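Local coordinates for protein Dot/Icm T4SS effector (Legionella pneumophila, PDB 6VVE) that is an effector kinase that binds ADP with manganese and is activated by inositol hexakisphosphate from the host cell, at residues R39-L50 and Q116-Q125. Residues are numbered along the deposited sequence; the frame is centred on the assembly and turned at random.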
ATOM      1  N   ARG A  39       0.366  17.487   9.920  1.00 14.92           N
ATOM      2  CA  ARG A  39      -1.051  17.597  10.237  1.00 15.30           C
ATOM      3  C   ARG A  39      -1.239  18.433  11.494  1.00 17.42           C
ATOM      4  O   ARG A  39      -0.356  18.507  12.356  1.00 17.60           O
ATOM      5  CB  ARG A  39      -1.688  16.221  10.421  1.00 15.85           C
ATOM      6  CG  ARG A  39      -1.186  15.429  11.612  1.00 15.96           C
ATOM      7  CD  ARG A  39      -1.930  14.102  11.740  1.00 42.08           C
ATOM      8  NE  ARG A  39      -1.610  13.395  12.980  1.00 17.31           N
ATOM      9  CZ  ARG A  39      -2.234  13.594  14.135  1.00 19.10           C
ATOM     10  NH1 ARG A  39      -3.220  14.475  14.217  1.00 22.13           N
ATOM     11  NH2 ARG A  39      -1.874  12.908  15.211  1.00 22.76           N
ATOM     12  N   PHE A  40      -2.406  19.069  11.588  1.00 21.01           N
ATOM     13  CA  PHE A  40      -2.706  20.017  12.651  1.00 20.87           C
ATOM     14  C   PHE A  40      -3.972  19.610  13.389  1.00 21.34           C
ATOM     15  O   PHE A  40      -4.898  19.050  12.798  1.00 20.46           O
ATOM     16  CB  PHE A  40      -2.891  21.438  12.089  1.00 23.13           C
ATOM     17  CG  PHE A  40      -1.647  22.021  11.486  1.00 22.73           C
ATOM     18  CD1 PHE A  40      -1.161  21.559  10.271  1.00 18.76           C
ATOM     19  CD2 PHE A  40      -0.958  23.035  12.136  1.00 23.61           C
ATOM     20  CE1 PHE A  40      -0.022  22.086   9.719  1.00 18.35           C
ATOM     21  CE2 PHE A  40       0.192  23.574  11.582  1.00 22.14           C
ATOM     22  CZ  PHE A  40       0.661  23.098  10.376  1.00 19.76           C
ATOM     23  N   GLU A  41      -4.000  19.903  14.693  1.00 21.68           N
ATOM     24  CA  GLU A  41      -5.204  19.809  15.502  1.00 28.10           C
ATOM     25  C   GLU A  41      -5.294  21.067  16.353  1.00 27.74           C
ATOM     26  O   GLU A  41      -4.296  21.500  16.942  1.00 25.73           O
ATOM     27  CB  GLU A  41      -5.204  18.571  16.409  1.00 23.79           C
ATOM     28  CG  GLU A  41      -5.129  17.248  15.678  1.00 22.31           C
ATOM     29  CD  GLU A  41      -5.196  16.058  16.636  1.00 23.36           C
ATOM     30  OE1 GLU A  41      -5.854  16.179  17.677  1.00 26.46           O
ATOM     31  OE2 GLU A  41      -4.591  15.009  16.344  1.00 22.51           O
ATOM     32  N   ASN A  42      -6.491  21.645  16.424  1.00 33.06           N
ATOM     33  CA  ASN A  42      -6.729  22.829  17.246  1.00 40.95           C
ATOM     34  C   ASN A  42      -5.726  23.928  16.919  1.00 33.28           C
ATOM     35  O   ASN A  42      -5.169  24.570  17.806  1.00 30.39           O
ATOM     36  CB  ASN A  42      -6.684  22.475  18.732  1.00 44.73           C
ATOM     37  CG  ASN A  42      -7.702  21.411  19.108  1.00 46.53           C
ATOM     38  OD1 ASN A  42      -8.837  21.424  18.626  1.00 45.31           O
ATOM     39  ND2 ASN A  42      -7.294  20.474  19.964  1.00 48.66           N
ATOM     40  N   ASP A  43      -5.479  24.122  15.624  1.00 42.96           N
ATOM     41  CA  ASP A  43      -4.626  25.197  15.110  1.00 43.92           C
ATOM     42  C   ASP A  43      -3.163  25.051  15.531  1.00 41.43           C
ATOM     43  O   ASP A  43      -2.433  26.045  15.583  1.00 46.49           O
ATOM     44  CB  ASP A  43      -5.146  26.577  15.551  1.00 44.69           C
ATOM     45  CG  ASP A  43      -6.523  26.885  15.003  1.00 45.99           C
ATOM     46  OD1 ASP A  43      -6.776  26.574  13.816  1.00 48.55           O
ATOM     47  OD2 ASP A  43      -7.350  27.432  15.760  1.00 49.07           O
ATOM     48  N   GLU A  44      -2.713  23.838  15.836  1.00 30.62           N
ATOM     49  CA  GLU A  44      -1.340  23.605  16.257  1.00 34.09           C
ATOM     50  C   GLU A  44      -0.753  22.420  15.508  1.00 31.26           C
ATOM     51  O   GLU A  44      -1.475  21.468  15.189  1.00 29.75           O
ATOM     52  CB  GLU A  44      -1.266  23.329  17.765  1.00 40.67           C
ATOM     53  CG  GLU A  44      -1.760  24.468  18.639  1.00 47.49           C
ATOM     54  CD  GLU A  44      -0.761  25.599  18.742  1.00 48.97           C
ATOM     55  OE1 GLU A  44       0.270  25.550  18.037  1.00 47.90           O
ATOM     56  OE2 GLU A  44      -1.005  26.535  19.534  1.00 51.64           O
ATOM     57  N   PRO A  45       0.553  22.442  15.218  1.00 31.11           N
ATOM     58  CA  PRO A  45       1.176  21.280  14.564  1.00 27.98           C
ATOM     59  C   PRO A  45       1.229  20.110  15.536  1.00 26.43           C
ATOM     60  O   PRO A  45       1.652  20.262  16.685  1.00 24.24           O
ATOM     61  CB  PRO A  45       2.581  21.773  14.187  1.00 28.70           C
ATOM     62  CG  PRO A  45       2.680  23.211  14.677  1.00 29.38           C
ATOM     63  CD  PRO A  45       1.554  23.439  15.647  1.00 30.15           C
HETATM   64  N   MSE A  46       0.802  18.944  15.066  1.00 29.71           N
HETATM   65  CA  MSE A  46       0.707  17.777  15.931  0.50 30.20           C
HETATM   66  C   MSE A  46       1.695  16.678  15.563  1.00 29.25           C
HETATM   67  O   MSE A  46       2.370  16.129  16.435  1.00 25.01           O
HETATM   68  CB  MSE A  46      -0.716  17.206  15.897  0.50 28.84           C
HETATM   69  CG  MSE A  46      -1.778  18.119  16.487  0.50 30.49           C
HETATM   70 SE   MSE A  46      -1.424  18.645  18.335  0.50 31.71          SE
HETATM   71  CE  MSE A  46      -1.015  16.873  19.072  0.50 32.86           C
ATOM     72  N   ASP A  47       1.792  16.357  14.278  1.00 19.34           N
ATOM     73  CA  ASP A  47       2.670  15.273  13.854  1.00 18.83           C
ATOM     74  C   ASP A  47       3.060  15.492  12.402  1.00 17.30           C
ATOM     75  O   ASP A  47       2.485  16.332  11.702  1.00 17.54           O
ATOM     76  CB  ASP A  47       1.988  13.911  14.048  1.00 18.75           C
ATOM     77  CG  ASP A  47       2.971  12.778  14.166  1.00 19.35           C
ATOM     78  OD1 ASP A  47       4.198  13.033  14.093  1.00 19.85           O
ATOM     79  OD2 ASP A  47       2.509  11.631  14.337  1.00 19.43           O
ATOM     80  N   TYR A  48       4.040  14.704  11.954  1.00 17.02           N
ATOM     81  CA  TYR A  48       4.566  14.808  10.601  1.00 15.91           C
ATOM     82  C   TYR A  48       4.881  13.422  10.051  1.00 15.44           C
ATOM     83  O   TYR A  48       5.014  12.445  10.793  1.00 16.24           O
ATOM     84  CB  TYR A  48       5.837  15.676  10.563  1.00 22.05           C
ATOM     85  CG  TYR A  48       6.971  15.096  11.375  1.00 29.10           C
ATOM     86  CD1 TYR A  48       7.101  15.382  12.730  1.00 33.99           C
ATOM     87  CD2 TYR A  48       7.909  14.251  10.790  1.00 31.48           C
ATOM     88  CE1 TYR A  48       8.131  14.848  13.477  1.00 39.41           C
ATOM     89  CE2 TYR A  48       8.945  13.714  11.530  1.00 37.14           C
ATOM     90  CZ  TYR A  48       9.052  14.014  12.872  1.00 41.46           C
ATOM     91  OH  TYR A  48      10.082  13.478  13.612  1.00 45.14           O
ATOM     92  N   VAL A  49       4.993  13.352   8.729  1.00 14.37           N
ATOM     93  CA  VAL A  49       5.459  12.159   8.035  1.00 19.66           C
ATOM     94  C   VAL A  49       6.423  12.586   6.935  1.00 19.95           C
ATOM     95  O   VAL A  49       6.288  13.661   6.346  1.00 16.26           O
ATOM     96  CB  VAL A  49       4.304  11.335   7.432  1.00 18.43           C
ATOM     97  CG1 VAL A  49       3.427  10.765   8.545  1.00 23.52           C
ATOM     98  CG2 VAL A  49       3.494  12.185   6.455  1.00 12.58           C
ATOM     99  N   LEU A  50       7.402  11.732   6.659  1.00 16.46           N
ATOM    100  CA  LEU A  50       8.371  11.976   5.597  1.00 18.62           C
ATOM    101  C   LEU A  50       7.786  11.494   4.275  1.00 16.42           C
ATOM    102  O   LEU A  50       7.250  10.377   4.192  1.00 17.39           O
ATOM    103  CB  LEU A  50       9.684  11.263   5.904  1.00 21.74           C
ATOM    104  CG  LEU A  50      10.730  11.170   4.798  1.00 28.49           C
ATOM    105  CD1 LEU A  50      11.079  12.531   4.210  1.00 28.12           C
ATOM    106  CD2 LEU A  50      11.993  10.489   5.347  1.00 33.80           C
ATOM    107  N   GLN A 116      -0.637   7.827   4.704  1.00 12.23           N
ATOM    108  CA  GLN A 116       0.742   7.814   5.180  1.00 10.18           C
ATOM    109  C   GLN A 116       0.789   7.842   6.705  1.00 10.48           C
ATOM    110  O   GLN A 116       1.580   7.118   7.324  1.00 10.85           O
ATOM    111  CB  GLN A 116       1.506   9.001   4.601  1.00 12.40           C
ATOM    112  CG  GLN A 116       3.018   8.944   4.808  1.00 16.79           C
ATOM    113  CD  GLN A 116       3.717   8.106   3.744  1.00 14.88           C
ATOM    114  OE1 GLN A 116       3.435   6.922   3.582  1.00 17.80           O
ATOM    115  NE2 GLN A 116       4.619   8.730   3.006  1.00 14.31           N
ATOM    116  N   PHE A 117      -0.055   8.667   7.330  1.00  9.68           N
ATOM    117  CA  PHE A 117      -0.081   8.709   8.791  1.00 13.08           C
ATOM    118  C   PHE A 117      -0.546   7.380   9.376  1.00 10.44           C
ATOM    119  O   PHE A 117      -0.009   6.916  10.388  1.00 11.17           O
ATOM    120  CB  PHE A 117      -0.983   9.845   9.284  1.00 14.34           C
ATOM    121  CG  PHE A 117      -0.277  11.167   9.394  1.00 14.23           C
ATOM    122  CD1 PHE A 117       0.499  11.455  10.509  1.00 19.73           C
ATOM    123  CD2 PHE A 117      -0.379  12.111   8.389  1.00 19.32           C
ATOM    124  CE1 PHE A 117       1.156  12.667  10.620  1.00 13.50           C
ATOM    125  CE2 PHE A 117       0.284  13.319   8.486  1.00 12.11           C
ATOM    126  CZ  PHE A 117       1.054  13.600   9.603  1.00 13.13           C
ATOM    127  N   PHE A 118      -1.548   6.754   8.755  1.00 15.06           N
ATOM    128  CA  PHE A 118      -1.946   5.415   9.176  1.00 13.25           C
ATOM    129  C   PHE A 118      -0.757   4.464   9.128  1.00 13.19           C
ATOM    130  O   PHE A 118      -0.496   3.726  10.086  1.00 15.56           O
ATOM    131  CB  PHE A 118      -3.080   4.894   8.290  1.00 13.26           C
ATOM    132  CG  PHE A 118      -3.430   3.451   8.546  1.00 16.74           C
ATOM    133  CD1 PHE A 118      -2.724   2.426   7.923  1.00 17.86           C
ATOM    134  CD2 PHE A 118      -4.458   3.120   9.412  1.00 16.03           C
ATOM    135  CE1 PHE A 118      -3.032   1.106   8.170  1.00 18.87           C
ATOM    136  CE2 PHE A 118      -4.775   1.791   9.656  1.00 15.84           C
ATOM    137  CZ  PHE A 118      -4.064   0.789   9.034  1.00 18.44           C
ATOM    138  N   LEU A 119      -0.014   4.477   8.011  1.00 13.79           N
ATOM    139  CA  LEU A 119       1.135   3.593   7.877  1.00 15.53           C
ATOM    140  C   LEU A 119       2.163   3.858   8.967  1.00 19.58           C
ATOM    141  O   LEU A 119       2.700   2.915   9.566  1.00 21.56           O
ATOM    142  CB  LEU A 119       1.766   3.752   6.494  1.00 14.01           C
ATOM    143  CG  LEU A 119       0.926   3.330   5.297  1.00 13.78           C
ATOM    144  CD1 LEU A 119       1.688   3.619   3.983  1.00 14.72           C
ATOM    145  CD2 LEU A 119       0.539   1.873   5.381  1.00 15.02           C
ATOM    146  N   LYS A 120       2.447   5.134   9.245  1.00 14.74           N
ATOM    147  CA  LYS A 120       3.401   5.464  10.296  1.00 16.47           C
ATOM    148  C   LYS A 120       2.933   4.943  11.649  1.00 15.28           C
ATOM    149  O   LYS A 120       3.710   4.336  12.398  1.00 17.49           O
ATOM    150  CB  LYS A 120       3.630   6.977  10.346  1.00 20.67           C
ATOM    151  CG  LYS A 120       4.571   7.415  11.458  1.00 25.26           C
ATOM    152  CD  LYS A 120       4.806   8.916  11.443  1.00 29.98           C
ATOM    153  CE  LYS A 120       5.570   9.359  12.687  1.00 34.56           C
ATOM    154  NZ  LYS A 120       5.983  10.787  12.616  1.00 37.69           N
ATOM    155  N   TYR A 121       1.664   5.179  11.986  1.00 17.25           N
ATOM    156  CA  TYR A 121       1.135   4.775  13.280  1.00 19.46           C
ATOM    157  C   TYR A 121       1.024   3.261  13.429  1.00 24.27           C
ATOM    158  O   TYR A 121       0.723   2.787  14.534  1.00 25.67           O
ATOM    159  CB  TYR A 121      -0.231   5.422  13.504  1.00 19.96           C
ATOM    160  CG  TYR A 121      -0.180   6.943  13.582  1.00 20.90           C
ATOM    161  CD1 TYR A 121       0.999   7.604  13.866  1.00 24.52           C
ATOM    162  CD2 TYR A 121      -1.318   7.708  13.363  1.00 21.36           C
ATOM    163  CE1 TYR A 121       1.047   8.992  13.938  1.00 25.31           C
ATOM    164  CE2 TYR A 121      -1.288   9.085  13.437  1.00 20.72           C
ATOM    165  CZ  TYR A 121      -0.105   9.725  13.725  1.00 21.98           C
ATOM    166  OH  TYR A 121      -0.054  11.099  13.794  1.00 20.36           O
ATOM    167  N   HIS A 122       1.257   2.498  12.357  1.00 17.39           N
ATOM    168  CA  HIS A 122       1.348   1.051  12.431  1.00 20.58           C
ATOM    169  C   HIS A 122       2.743   0.529  12.120  1.00 18.52           C
ATOM    170  O   HIS A 122       2.939  -0.688  12.080  1.00 19.54           O
ATOM    171  CB  HIS A 122       0.331   0.416  11.480  1.00 23.21           C
ATOM    172  CG  HIS A 122      -1.092   0.635  11.890  1.00 26.61           C
ATOM    173  ND1 HIS A 122      -1.671   1.885  11.925  1.00 28.07           N
ATOM    174  CD2 HIS A 122      -2.045  -0.234  12.298  1.00 28.46           C
ATOM    175  CE1 HIS A 122      -2.925   1.774  12.330  1.00 27.92           C
ATOM    176  NE2 HIS A 122      -3.176   0.499  12.565  1.00 27.10           N
ATOM    177  N   GLY A 123       3.713   1.412  11.909  1.00 23.15           N
ATOM    178  CA  GLY A 123       5.081   0.989  11.653  1.00 25.03           C
ATOM    179  C   GLY A 123       5.257   0.162  10.399  1.00 23.28           C
ATOM    180  O   GLY A 123       6.037  -0.795  10.401  1.00 24.07           O
ATOM    181  N   ILE A 124       4.551   0.512   9.322  1.00 22.47           N
ATOM    182  CA  ILE A 124       4.633  -0.240   8.076  1.00 23.28           C
ATOM    183  C   ILE A 124       4.794   0.695   6.881  1.00 20.03           C
ATOM    184  O   ILE A 124       4.636   0.276   5.727  1.00 15.60           O
ATOM    185  CB  ILE A 124       3.393  -1.136   7.894  1.00 24.00           C
ATOM    186  CG1 ILE A 124       2.109  -0.315   8.068  1.00 21.56           C
ATOM    187  CG2 ILE A 124       3.415  -2.290   8.879  1.00 28.25           C
ATOM    188  CD1 ILE A 124       0.857  -1.061   7.693  1.00 18.34           C
ATOM    189  N   GLN A 125       5.123   1.963   7.144  1.00 18.54           N
ATOM    190  CA  GLN A 125       5.281   2.915   6.048  1.00 19.38           C
ATOM    191  C   GLN A 125       6.345   2.461   5.054  1.00 15.32           C
ATOM    192  O   GLN A 125       6.218   2.708   3.848  1.00 15.70           O
ATOM    193  CB  GLN A 125       5.635   4.301   6.601  1.00 18.09           C
ATOM    194  CG  GLN A 125       5.799   5.366   5.519  1.00 17.99           C
ATOM    195  CD  GLN A 125       6.117   6.738   6.090  1.00 19.38           C
ATOM    196  OE1 GLN A 125       5.989   6.981   7.296  1.00 15.12           O
ATOM    197  NE2 GLN A 125       6.543   7.644   5.219  1.00 20.00           N
TER
HETATM  198  O   HOH W   1       7.275   9.027   7.945  1.00 24.11           O
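In the N-terminal part of this kinase, the four-stranded antiparallel sheet that ends in strand 44-53 meets the last turns of helix 102-121. The axes of the short segments 44-50 (strand) and 116-121 (helix) run nearly at right angles, 95° apart. Phe117 fills the middle of the contact. Val49 CG1 lies over one face of its ring, 3.6 Å from the centroid. Arg39 CD covers the opposite face at the same distance, so both are CH-pi contacts. With CG of Arg39 set between the backbone N and the carbonyl carbon (chi1 66°), its extended chain crosses the ring and carries the guanidinium on to Tyr121. There Arg39 NE and NH2 both donate to Tyr121 OH, which lies near the guanidinium plane, NE at 2.9 Å. The hydroxyl in turn donates to the anti lone pair of Asp47 OD2 at 2.7 Å. A salt bridge from Arg39 NH1 to Glu41 OE2 helps hold the guanidinium in place. Lys120 has CG anti to the backbone N (chi1 178°) and an extended chain beyond it, which carries NZ to the strand. Its NZ bonds Tyr48 O at 2.6 Å, bridges to Asp47 OD1 at 3.2 Å and sits over the face of the Tyr48 ring. A classic beta bulge sets Met46 and Asp47 opposite Arg39. At the far end, Gln125 NE2 gives a weak bond to Leu50 O, and a water links Leu50 N to Gln125 OE1. The Leu50 side chain is about 9 Å from the bound inositol hexakisphosphate. Both carboxylate oxygens of Asp47 are thus engaged from the helix, and the nearby Lys120 and Arg39 would probably favour its ionised form.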